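Local coordinates for protein lactate dehydrogenase (PDB 6CT6) that probably catalyses the NADH-dependent interconversion of pyruvate and lactate, as lactate dehydrogenases do, at residues B[168-182]-B[194-208]. Numbering follows the deposited sequence.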
loop_
_atom_site.group_PDB
_atom_site.type_symbol
_atom_site.label_atom_id
_atom_site.label_comp_id
_atom_site.label_asym_id
_atom_site.label_seq_id
_atom_site.Cartn_x
_atom_site.Cartn_y
_atom_site.Cartn_z
ATOM N N ILE B 168 -17.647 11.173 12.518
ATOM C CA ILE B 168 -19.070 11.487 12.405
ATOM C C ILE B 168 -19.821 10.300 11.812
ATOM O O ILE B 168 -20.885 9.902 12.305
ATOM C CB ILE B 168 -19.268 12.757 11.557
ATOM C CG1 ILE B 168 -18.651 13.975 12.255
ATOM C CG2 ILE B 168 -20.748 12.986 11.238
ATOM C CD1 ILE B 168 -19.359 14.414 13.529
ATOM N N ALA B 169 -19.273 9.717 10.740
ATOM C CA ALA B 169 -19.921 8.587 10.084
ATOM C C ALA B 169 -20.109 7.414 11.037
ATOM O O ALA B 169 -21.182 6.799 11.068
ATOM C CB ALA B 169 -19.104 8.161 8.865
ATOM N N ASP B 170 -19.076 7.079 11.817
ATOM C CA ASP B 170 -19.193 5.966 12.755
ATOM C C ASP B 170 -20.200 6.276 13.854
ATOM O O ASP B 170 -20.904 5.379 14.333
ATOM C CB ASP B 170 -17.829 5.639 13.367
ATOM C CG ASP B 170 -16.869 5.022 12.368
ATOM O OD1 ASP B 170 -17.334 4.536 11.315
ATOM O OD2 ASP B 170 -15.650 5.014 12.639
ATOM N N CYS B 171 -20.277 7.538 14.275
ATOM C CA CYS B 171 -21.205 7.911 15.336
ATOM C C CYS B 171 -22.655 7.795 14.866
ATOM O O CYS B 171 -23.506 7.249 15.578
ATOM C CB CYS B 171 -20.898 9.332 15.810
ATOM S SG CYS B 171 -21.790 9.831 17.297
ATOM N N LEU B 172 -22.949 8.290 13.664
ATOM C CA LEU B 172 -24.317 8.328 13.154
ATOM C C LEU B 172 -24.736 7.064 12.411
ATOM O O LEU B 172 -25.923 6.914 12.101
ATOM C CB LEU B 172 -24.490 9.529 12.221
ATOM C CG LEU B 172 -24.324 10.895 12.882
ATOM C CD1 LEU B 172 -24.238 11.993 11.833
ATOM C CD2 LEU B 172 -25.471 11.163 13.846
ATOM N N HIS B 173 -23.806 6.160 12.113
ATOM C CA HIS B 173 -24.099 4.971 11.311
ATOM C C HIS B 173 -24.616 5.364 9.926
ATOM O O HIS B 173 -25.663 4.901 9.465
ATOM C CB HIS B 173 -25.078 4.051 12.043
ATOM C CG HIS B 173 -24.545 3.543 13.344
ATOM N ND1 HIS B 173 -24.761 4.189 14.542
ATOM C CD2 HIS B 173 -23.770 2.470 13.630
ATOM C CE1 HIS B 173 -24.159 3.525 15.513
ATOM N NE2 HIS B 173 -23.550 2.479 14.986
ATOM N N VAL B 174 -23.859 6.239 9.267
ATOM C CA VAL B 174 -24.091 6.622 7.883
ATOM C C VAL B 174 -22.768 6.503 7.137
ATOM O O VAL B 174 -21.690 6.591 7.732
ATOM C CB VAL B 174 -24.668 8.053 7.769
ATOM C CG1 VAL B 174 -23.654 9.084 8.243
ATOM C CG2 VAL B 174 -25.104 8.347 6.349
ATOM N N SER B 175 -22.857 6.300 5.829
ATOM C CA SER B 175 -21.661 6.143 5.018
ATOM C C SER B 175 -20.840 7.430 5.024
ATOM O O SER B 175 -21.411 8.527 4.965
ATOM C CB SER B 175 -22.039 5.784 3.581
ATOM O OG SER B 175 -20.934 5.955 2.707
ATOM N N PRO B 176 -19.504 7.340 5.072
ATOM C CA PRO B 176 -18.689 8.555 4.914
ATOM C C PRO B 176 -18.943 9.268 3.598
ATOM O O PRO B 176 -18.707 10.479 3.492
ATOM C CB PRO B 176 -17.248 8.029 5.003
ATOM C CG PRO B 176 -17.351 6.686 5.638
ATOM C CD PRO B 176 -18.665 6.135 5.208
ATOM N N HIS B 177 -19.410 8.539 2.582
ATOM C CA HIS B 177 -19.796 9.164 1.320
ATOM C C HIS B 177 -20.734 10.343 1.544
ATOM O O HIS B 177 -20.683 11.331 0.804
ATOM C CB HIS B 177 -20.462 8.121 0.415
ATOM C CG HIS B 177 -20.967 8.670 -0.885
ATOM N ND1 HIS B 177 -22.164 9.347 -0.996
ATOM C CD2 HIS B 177 -20.441 8.631 -2.131
ATOM C CE1 HIS B 177 -22.348 9.707 -2.253
ATOM N NE2 HIS B 177 -21.318 9.283 -2.963
ATOM N N ASP B 178 -21.581 10.265 2.568
ATOM C CA ASP B 178 -22.616 11.261 2.804
ATOM C C ASP B 178 -22.320 12.154 4.004
ATOM O O ASP B 178 -23.216 12.865 4.474
ATOM C CB ASP B 178 -23.965 10.561 2.975
ATOM C CG ASP B 178 -24.300 9.671 1.795
ATOM O OD1 ASP B 178 -24.178 10.147 0.647
ATOM O OD2 ASP B 178 -24.666 8.494 2.008
ATOM N N VAL B 179 -21.091 12.136 4.513
ATOM C CA VAL B 179 -20.647 13.059 5.550
ATOM C C VAL B 179 -19.739 14.080 4.882
ATOM O O VAL B 179 -18.644 13.738 4.418
ATOM C CB VAL B 179 -19.920 12.339 6.694
ATOM C CG1 VAL B 179 -19.474 13.342 7.755
ATOM C CG2 VAL B 179 -20.808 11.269 7.308
ATOM N N GLN B 180 -20.189 15.331 4.827
ATOM C CA GLN B 180 -19.362 16.435 4.363
ATOM C C GLN B 180 -18.716 17.098 5.572
ATOM O O GLN B 180 -19.405 17.433 6.543
ATOM C CB GLN B 180 -20.180 17.455 3.571
ATOM C CG GLN B 180 -20.720 16.952 2.234
ATOM C CD GLN B 180 -21.874 15.979 2.383
ATOM O OE1 GLN B 180 -22.812 16.218 3.144
ATOM N NE2 GLN B 180 -21.810 14.870 1.654
ATOM N N GLY B 181 -17.397 17.272 5.516
ATOM C CA GLY B 181 -16.648 17.798 6.640
ATOM C C GLY B 181 -15.339 18.422 6.209
ATOM O O GLY B 181 -14.698 17.930 5.275
ATOM N N MET B 182 -14.925 19.502 6.872
ATOM C CA MET B 182 -13.719 20.226 6.491
ATOM C C MET B 182 -12.881 20.559 7.715
ATOM O O MET B 182 -13.414 20.952 8.759
ATOM C CB MET B 182 -14.061 21.514 5.745
ATOM C CG MET B 182 -14.702 21.287 4.391
ATOM S SD MET B 182 -15.007 22.827 3.509
ATOM C CE MET B 182 -16.401 23.458 4.440
ATOM N N LEU B 194 -14.134 22.419 11.159
ATOM C CA LEU B 194 -15.266 23.342 11.050
ATOM C C LEU B 194 -16.551 22.599 11.395
ATOM O O LEU B 194 -17.329 22.189 10.532
ATOM C CB LEU B 194 -15.322 23.949 9.654
ATOM C CG LEU B 194 -14.225 24.956 9.312
ATOM C CD1 LEU B 194 -14.300 25.346 7.843
ATOM C CD2 LEU B 194 -14.328 26.192 10.191
ATOM N N MET B 195 -16.782 22.447 12.702
ATOM C CA MET B 195 -17.920 21.663 13.168
ATOM C C MET B 195 -19.242 22.258 12.704
ATOM O O MET B 195 -20.228 21.526 12.548
ATOM C CB MET B 195 -17.890 21.557 14.694
ATOM C CG MET B 195 -16.559 21.074 15.257
ATOM S SD MET B 195 -15.960 19.555 14.478
ATOM C CE MET B 195 -16.961 18.323 15.305
ATOM N N ARG B 196 -19.287 23.572 12.470
ATOM C CA ARG B 196 -20.531 24.209 12.050
ATOM C C ARG B 196 -20.907 23.830 10.623
ATOM O O ARG B 196 -22.092 23.859 10.269
ATOM C CB ARG B 196 -20.407 25.729 12.178
ATOM C CG ARG B 196 -21.622 26.505 11.681
ATOM C CD ARG B 196 -21.559 27.973 12.095
ATOM N NE ARG B 196 -20.581 28.743 11.329
ATOM C CZ ARG B 196 -20.838 29.383 10.191
ATOM N NH1 ARG B 196 -22.050 29.349 9.656
ATOM N NH2 ARG B 196 -19.873 30.062 9.579
ATOM N N TYR B 197 -19.925 23.471 9.797
ATOM C CA TYR B 197 -20.146 23.186 8.386
ATOM C C TYR B 197 -20.326 21.698 8.093
ATOM O O TYR B 197 -20.454 21.325 6.922
ATOM C CB TYR B 197 -18.985 23.728 7.548
ATOM C CG TYR B 197 -19.040 25.212 7.242
ATOM C CD1 TYR B 197 -19.766 25.691 6.157
ATOM C CD2 TYR B 197 -18.337 26.131 8.013
ATOM C CE1 TYR B 197 -19.808 27.043 5.860
ATOM C CE2 TYR B 197 -18.372 27.488 7.722
ATOM C CZ TYR B 197 -19.109 27.935 6.643
ATOM O OH TYR B 197 -19.152 29.279 6.343
ATOM N N ILE B 198 -20.338 20.840 9.114
ATOM C CA ILE B 198 -20.567 19.417 8.879
ATOM C C ILE B 198 -21.996 19.230 8.397
ATOM O O ILE B 198 -22.944 19.730 9.018
ATOM C CB ILE B 198 -20.314 18.595 10.152
ATOM C CG1 ILE B 198 -18.855 18.716 10.611
ATOM C CG2 ILE B 198 -20.680 17.120 9.919
ATOM C CD1 ILE B 198 -18.608 18.113 11.989
ATOM N N THR B 199 -22.166 18.503 7.294
ATOM C CA THR B 199 -23.496 18.168 6.811
ATOM C C THR B 199 -23.591 16.681 6.507
ATOM O O THR B 199 -22.597 16.024 6.183
ATOM C CB THR B 199 -23.886 18.965 5.552
ATOM O OG1 THR B 199 -23.059 18.581 4.446
ATOM C CG2 THR B 199 -23.762 20.466 5.795
ATOM N N ILE B 200 -24.806 16.163 6.634
ATOM C CA ILE B 200 -25.154 14.815 6.213
ATOM C C ILE B 200 -25.996 14.976 4.950
ATOM O O ILE B 200 -27.178 15.337 5.015
ATOM C CB ILE B 200 -25.903 14.045 7.305
ATOM C CG1 ILE B 200 -25.169 14.136 8.650
ATOM C CG2 ILE B 200 -26.103 12.592 6.887
ATOM C CD1 ILE B 200 -23.726 13.646 8.636
ATOM N N ASN B 201 -25.386 14.718 3.796
ATOM C CA ASN B 201 -25.995 14.998 2.496
ATOM C C ASN B 201 -26.591 16.405 2.452
ATOM O O ASN B 201 -27.708 16.622 1.977
ATOM C CB ASN B 201 -27.056 13.958 2.142
ATOM C CG ASN B 201 -27.471 14.036 0.689
ATOM O OD1 ASN B 201 -26.624 14.120 -0.199
ATOM N ND2 ASN B 201 -28.780 14.043 0.439
ATOM N N GLY B 202 -25.824 17.378 2.945
ATOM C CA GLY B 202 -26.262 18.759 2.941
ATOM C C GLY B 202 -27.135 19.158 4.111
ATOM O O GLY B 202 -27.412 20.355 4.276
ATOM N N ILE B 203 -27.578 18.205 4.925
ATOM C CA ILE B 203 -28.377 18.483 6.115
ATOM C C ILE B 203 -27.440 18.944 7.228
ATOM O O ILE B 203 -26.527 18.195 7.603
ATOM C CB ILE B 203 -29.169 17.240 6.553
ATOM C CG1 ILE B 203 -29.960 16.657 5.374
ATOM C CG2 ILE B 203 -30.100 17.579 7.715
ATOM C CD1 ILE B 203 -30.461 15.251 5.618
ATOM N N PRO B 204 -27.617 20.142 7.791
ATOM C CA PRO B 204 -26.720 20.582 8.867
ATOM C C PRO B 204 -26.679 19.584 10.017
ATOM O O PRO B 204 -27.703 19.041 10.435
ATOM C CB PRO B 204 -27.322 21.923 9.301
ATOM C CG PRO B 204 -28.032 22.417 8.098
ATOM C CD PRO B 204 -28.586 21.192 7.432
ATOM N N ILE B 205 -25.470 19.348 10.536
ATOM C CA ILE B 205 -25.307 18.425 11.654
ATOM C C ILE B 205 -26.139 18.874 12.846
ATOM O O ILE B 205 -26.560 18.048 13.667
ATOM C CB ILE B 205 -23.812 18.292 12.021
ATOM C CG1 ILE B 205 -23.598 17.201 13.073
ATOM C CG2 ILE B 205 -23.247 19.623 12.510
ATOM C CD1 ILE B 205 -23.837 15.799 12.558
ATOM N N GLN B 206 -26.387 20.180 12.969
ATOM C CA GLN B 206 -27.228 20.678 14.054
ATOM C C GLN B 206 -28.578 19.969 14.087
ATOM O O GLN B 206 -29.102 19.669 15.166
ATOM C CB GLN B 206 -27.430 22.186 13.915
ATOM C CG GLN B 206 -28.092 22.822 15.128
ATOM C CD GLN B 206 -27.215 22.758 16.362
ATOM O OE1 GLN B 206 -26.071 23.214 16.346
ATOM N NE2 GLN B 206 -27.739 22.173 17.436
ATOM N N GLU B 207 -29.163 19.698 12.917
ATOM C CA GLU B 207 -30.445 19.001 12.889
ATOM C C GLU B 207 -30.338 17.639 13.559
ATOM O O GLU B 207 -31.271 17.199 14.240
ATOM C CB GLU B 207 -30.945 18.848 11.451
ATOM C CG GLU B 207 -31.201 20.166 10.727
ATOM C CD GLU B 207 -32.209 20.034 9.592
ATOM O OE1 GLU B 207 -32.901 18.995 9.514
ATOM O OE2 GLU B 207 -32.315 20.974 8.777
ATOM N N PHE B 208 -29.204 16.958 13.380
ATOM C CA PHE B 208 -29.003 15.671 14.036
ATOM C C PHE B 208 -28.768 15.846 15.530
ATOM O O PHE B 208 -29.174 14.998 16.333
ATOM C CB PHE B 208 -27.834 14.935 13.383
ATOM C CG PHE B 208 -28.152 14.401 12.020
ATOM C CD1 PHE B 208 -28.405 13.054 11.836
ATOM C CD2 PHE B 208 -28.229 15.250 10.931
ATOM C CE1 PHE B 208 -28.712 12.557 10.584
ATOM C CE2 PHE B 208 -28.535 14.761 9.676
ATOM C CZ PHE B 208 -28.777 13.412 9.504
HETATM O O HOH W 1 -24.128 13.124 0.470
HETATM O O HOH W 2 -17.060 20.880 8.154
#
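Gln180 folds back over Thr199, its antiparallel hydrogen-bonded partner. From the backbone outward, Gln180 CB already sits 3.2 Å from Thr199 OG1, CG and then CD stay beside the same hydroxyl, and a bend at chi2 (73°) turns the amide round toward the hairpin. There Gln180 OE1 takes two bonds, a short one of 2.7 Å from Thr199 OG1, in the carbonyl plane on a lone pair, and a longer one from Gly202 N, which comes from above that plane. NE2 donates to a water that in turn donates to Asp178 OD1 and Asn201 OD1. The amide thus grips the type I' turn from Ile200 to Ile203, which joins strands 199-200 and 203-204 in the small antiparallel sheet of the C-terminal domain; Asn201 N also bonds to Asp178 O. On the face of the sheet carrying Val179 and Ile200, Ile200 is the apolar hub. Ile200 CD1 lies 3.6 Å from Leu172 CD1 and 4.0 Å from Val179 CG2, while Ile168 meets Ile198 tip to tip, CD1 to CD1 at 4.1 Å, with Ile222 of helix 216-237 also against Ile168. Leu172, at the end of helix 157-172, splits its methyls: CD1 touches Ile205 CD1 at 3.9 Å, and CD2 reaches Phe208 CD1 at 4.0 Å.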